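Local coordinates for protein serpin-12 (Manduca sexta, PDB 6CJ7) that controls the prophenoloxidase activation system in larval hemolymph, probably by inhibiting serine proteases as many members of the serpin family do, at residues P285-N288 with S294-T297; Y303-G306 with S312-V315. All coordinates share one frame; numbering follows the deposited sequence.

Contact 1. Residues P285-N288 with S294-T297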
loop_
_atom_site.group_PDB
_atom_site.type_symbol
_atom_site.label_atom_id
_atom_site.label_comp_id
_atom_site.label_asym_id
_atom_site.label_seq_id
_atom_site.Cartn_x
_atom_site.Cartn_y
_atom_site.Cartn_z
ATOM N N PRO A 285 -15.040 6.713 2.338
ATOM C CA PRO A 285 -15.406 6.645 3.764
ATOM C C PRO A 285 -14.264 6.971 4.714
ATOM O O PRO A 285 -14.452 7.752 5.660
ATOM C CB PRO A 285 -15.893 5.196 3.926
ATOM C CG PRO A 285 -16.391 4.821 2.590
ATOM C CD PRO A 285 -15.465 5.500 1.615
ATOM N N VAL A 286 -13.081 6.384 4.508
ATOM C CA VAL A 286 -12.006 6.604 5.468
ATOM C C VAL A 286 -11.424 8.005 5.313
ATOM O O VAL A 286 -11.077 8.651 6.308
ATOM C CB VAL A 286 -10.933 5.498 5.367
ATOM C CG1 VAL A 286 -10.136 5.574 4.075
ATOM C CG2 VAL A 286 -10.000 5.547 6.579
ATOM N N LEU A 287 -11.357 8.528 4.084
ATOM C CA LEU A 287 -10.829 9.880 3.926
ATOM C C LEU A 287 -11.762 10.911 4.551
ATOM O O LEU A 287 -11.295 11.916 5.102
ATOM C CB LEU A 287 -10.563 10.185 2.446
ATOM C CG LEU A 287 -9.428 9.351 1.834
ATOM C CD1 LEU A 287 -9.181 9.731 0.375
ATOM C CD2 LEU A 287 -8.163 9.510 2.641
ATOM N N ASN A 288 -13.076 10.655 4.532
ATOM C CA ASN A 288 -14.001 11.534 5.230
ATOM C C ASN A 288 -13.775 11.537 6.739
ATOM O O ASN A 288 -14.144 12.510 7.402
ATOM C CB ASN A 288 -15.452 11.124 4.936
ATOM C CG ASN A 288 -15.998 11.744 3.654
ATOM O OD1 ASN A 288 -15.591 12.833 3.250
ATOM N ND2 ASN A 288 -16.959 11.063 3.029
ATOM N N SER A 294 -13.116 17.761 2.436
ATOM C CA SER A 294 -13.431 18.812 1.471
ATOM C C SER A 294 -13.235 18.352 0.031
ATOM O O SER A 294 -13.917 18.863 -0.869
ATOM C CB SER A 294 -12.590 20.067 1.736
ATOM O OG SER A 294 -11.220 19.789 1.558
ATOM N N ILE A 295 -12.329 17.397 -0.214
ATOM C CA ILE A 295 -12.015 17.029 -1.594
ATOM C C ILE A 295 -13.195 16.400 -2.314
ATOM O O ILE A 295 -13.216 16.393 -3.549
ATOM C CB ILE A 295 -10.799 16.082 -1.707
ATOM C CG1 ILE A 295 -11.138 14.694 -1.153
ATOM C CG2 ILE A 295 -9.552 16.669 -1.032
ATOM C CD1 ILE A 295 -9.962 13.733 -1.257
ATOM N N PHE A 296 -14.176 15.844 -1.580
ATOM C CA PHE A 296 -15.340 15.218 -2.198
ATOM C C PHE A 296 -16.517 16.171 -2.362
ATOM O O PHE A 296 -17.476 15.818 -3.054
ATOM C CB PHE A 296 -15.788 13.996 -1.377
ATOM C CG PHE A 296 -14.712 12.954 -1.209
ATOM C CD1 PHE A 296 -14.370 12.123 -2.261
ATOM C CD2 PHE A 296 -14.028 12.827 -0.009
ATOM C CE1 PHE A 296 -13.372 11.171 -2.122
ATOM C CE2 PHE A 296 -13.021 11.885 0.138
ATOM C CZ PHE A 296 -12.691 11.061 -0.918
ATOM N N THR A 297 -16.459 17.363 -1.762
ATOM C CA THR A 297 -17.587 18.286 -1.737
ATOM C C THR A 297 -17.580 19.191 -2.961
ATOM O O THR A 297 -16.555 19.392 -3.614
ATOM C CB THR A 297 -17.571 19.156 -0.471
ATOM O OG1 THR A 297 -16.528 20.135 -0.567
ATOM C CG2 THR A 297 -17.341 18.298 0.768
#
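Leu287 comes up against the rim of the Phe296 ring, in the plane of the ring rather than over a face. Its CB lies 3.8 Å from Phe296 CE2, and the two side chains cross at about a right angle. With CG beside the backbone N (chi1 -67°) the leucine is carried along the rim, where its CD1 reaches Phe296 CZ at 4.0 Å and, more loosely, the CD1 of Ile295. Phe20 of helix 19-31 also touches this leucine. Helix 284-289 is the short helix hI of the serpin fold, placed between strand 265-282 and the long connection toward strand 317-326; the 3-10 segment holding Phe296 folds back against it. Next along the helix, Asn288 turns its amide oxygen to the same ring, with OD1 3.6 Å from Phe296 CD2. The amide and ring planes stand 71° apart, and the oxygen approaches obliquely, probably drawn weakly to the ring hydrogens. From within its own segment, Ile295 lays CG1 over one face of the phenylalanine, 3.6 Å above the plane and toward the rim. The Ser294 carbonyl oxygen takes two bonds from one residue, Thr297: the backbone N at 3.1 Å and OG1 at 2.9 Å, the hydroxyl tilted 19° from the carbonyl plane. Ser294 OG is hydrogen-bonded to Glu61 OE1 on helix 56-66.

Contact 2. Residues Y303-G306 with S312-V315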
loop_
_atom_site.group_PDB
_atom_site.type_symbol
_atom_site.label_atom_id
_atom_site.label_comp_id
_atom_site.label_asym_id
_atom_site.label_seq_id
_atom_site.Cartn_x
_atom_site.Cartn_y
_atom_site.Cartn_z
ATOM N N TYR A 303 -9.030 24.093 -8.350
ATOM C CA TYR A 303 -9.059 24.808 -9.618
ATOM C C TYR A 303 -7.736 24.722 -10.368
ATOM O O TYR A 303 -7.721 24.866 -11.595
ATOM C CB TYR A 303 -9.441 26.271 -9.371
ATOM C CG TYR A 303 -9.834 27.001 -10.626
ATOM C CD1 TYR A 303 -11.088 26.803 -11.191
ATOM C CD2 TYR A 303 -8.955 27.887 -11.253
ATOM C CE1 TYR A 303 -11.466 27.461 -12.348
ATOM C CE2 TYR A 303 -9.322 28.543 -12.415
ATOM C CZ TYR A 303 -10.571 28.326 -12.957
ATOM O OH TYR A 303 -10.944 28.975 -14.110
ATOM N N ASN A 304 -6.626 24.491 -9.676
ATOM C CA ASN A 304 -5.344 24.361 -10.355
ATOM C C ASN A 304 -5.075 22.931 -10.805
ATOM O O ASN A 304 -3.964 22.631 -11.265
ATOM C CB ASN A 304 -4.202 24.853 -9.476
ATOM C CG ASN A 304 -4.176 26.353 -9.342
ATOM O OD1 ASN A 304 -3.856 26.872 -8.271
ATOM N ND2 ASN A 304 -4.501 27.062 -10.412
ATOM N N LEU A 305 -6.059 22.043 -10.659
ATOM C CA LEU A 305 -6.063 20.739 -11.302
ATOM C C LEU A 305 -6.834 20.778 -12.622
ATOM O O LEU A 305 -6.373 20.223 -13.627
ATOM C CB LEU A 305 -6.658 19.712 -10.336
ATOM C CG LEU A 305 -6.671 18.237 -10.712
ATOM C CD1 LEU A 305 -6.830 17.400 -9.449
ATOM C CD2 LEU A 305 -7.811 17.930 -11.674
ATOM N N GLY A 306 -8.004 21.412 -12.632
ATOM C CA GLY A 306 -8.791 21.569 -13.847
ATOM C C GLY A 306 -9.867 22.605 -13.622
ATOM O O GLY A 306 -10.092 23.060 -12.498
ATOM N N SER A 312 -14.355 24.633 -10.095
ATOM C CA SER A 312 -13.400 23.587 -9.767
ATOM C C SER A 312 -14.064 22.217 -9.842
ATOM O O SER A 312 -15.231 22.067 -9.469
ATOM C CB SER A 312 -12.841 23.798 -8.370
ATOM O OG SER A 312 -12.041 22.690 -7.989
ATOM N N PRO A 313 -13.362 21.195 -10.307
ATOM C CA PRO A 313 -13.855 19.825 -10.123
ATOM C C PRO A 313 -13.733 19.421 -8.664
ATOM O O PRO A 313 -13.097 20.089 -7.853
ATOM C CB PRO A 313 -12.929 18.992 -11.012
ATOM C CG PRO A 313 -11.618 19.754 -10.950
ATOM C CD PRO A 313 -11.995 21.226 -10.872
ATOM N N GLN A 314 -14.388 18.317 -8.324
ATOM C CA GLN A 314 -14.135 17.658 -7.049
ATOM C C GLN A 314 -13.893 16.181 -7.308
ATOM O O GLN A 314 -14.121 15.678 -8.414
ATOM C CB GLN A 314 -15.286 17.848 -6.050
ATOM C CG GLN A 314 -16.568 17.132 -6.405
ATOM C CD GLN A 314 -17.473 17.945 -7.302
ATOM O OE1 GLN A 314 -17.355 19.185 -7.390
ATOM N NE2 GLN A 314 -18.370 17.263 -7.992
ATOM N N VAL A 315 -13.414 15.487 -6.273
ATOM C CA VAL A 315 -13.159 14.049 -6.382
ATOM C C VAL A 315 -14.487 13.307 -6.335
ATOM O O VAL A 315 -15.245 13.433 -5.366
ATOM C CB VAL A 315 -12.228 13.559 -5.268
ATOM C CG1 VAL A 315 -12.041 12.035 -5.384
ATOM C CG2 VAL A 315 -10.871 14.283 -5.333
#
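Between helix 284-289 and strand 317-326, which are helix hI and strand 5A of the serpin fold, the chain doubles back so that Tyr303 to Gly306 meets Ser312 to Pro313. Gly306 begins the short strand 306-307, which pairs antiparallel with strand 106-107, and the returning chain then runs on into strand 5A. The nearest CA atoms across the contact are those of Tyr303 and Ser312, 4.5 Å apart. Ser312 is the polar centre. Its OG stands anti to the backbone N (chi1 173°), which carries it to the next residue's carbonyl: it donates to Pro313 O over 2.8 Å, in the carbonyl plane and on a lone pair, with a C=O...OG angle of 132°. Ser312 OG also accepts from the backbone N of Leu302. Tyr303 N lies 3.3 Å from Ser312 OG, but the angle is too poor for a hydrogen bond. Putting an alanine at Ser312 would probably leave the Leu302 amide and the Pro313 carbonyl without this common mate, and the turn less firmly held. The Tyr303 ring presents its edge to the serine backbone, with CD1 4.1 Å from Ser312 N, while its hydroxyl hydrogen-bonds Gly309 O, in the connection between the two segments. On the buried side, Leu305 CD2 packs on Pro313 CG at 4.3 Å, and both residues rest on Leu101 and Met165 of the neighbouring strands. The nearest approach between the segments is made by a backbone atom: the carbonyl oxygen of Gly306 sits 3.1 Å from Pro313 CD.

How the contacts relate
The two contacts follow one another along the chain, both on the run from helix 284-289 to strand 317-326, with centres about 14 Å apart. They join directly through 294-297 and 312-315: Ile295 O and Val315 N, 2.9 Å apart, probably make a backbone hydrogen bond. Beside it, Phe296 CD1 lies 3.5 Å from Val315 O, which brings the ring of contact 1 against the end of segment 312-315. Thr297 O packs against Gln314 CB at 3.2 Å. Neither contact belongs to the reactive-centre loop, which in serpins follows strand 5A; here 332-346, probably within that loop, is not modelled, and strand 317-326 separates it from contact 2 along the chain.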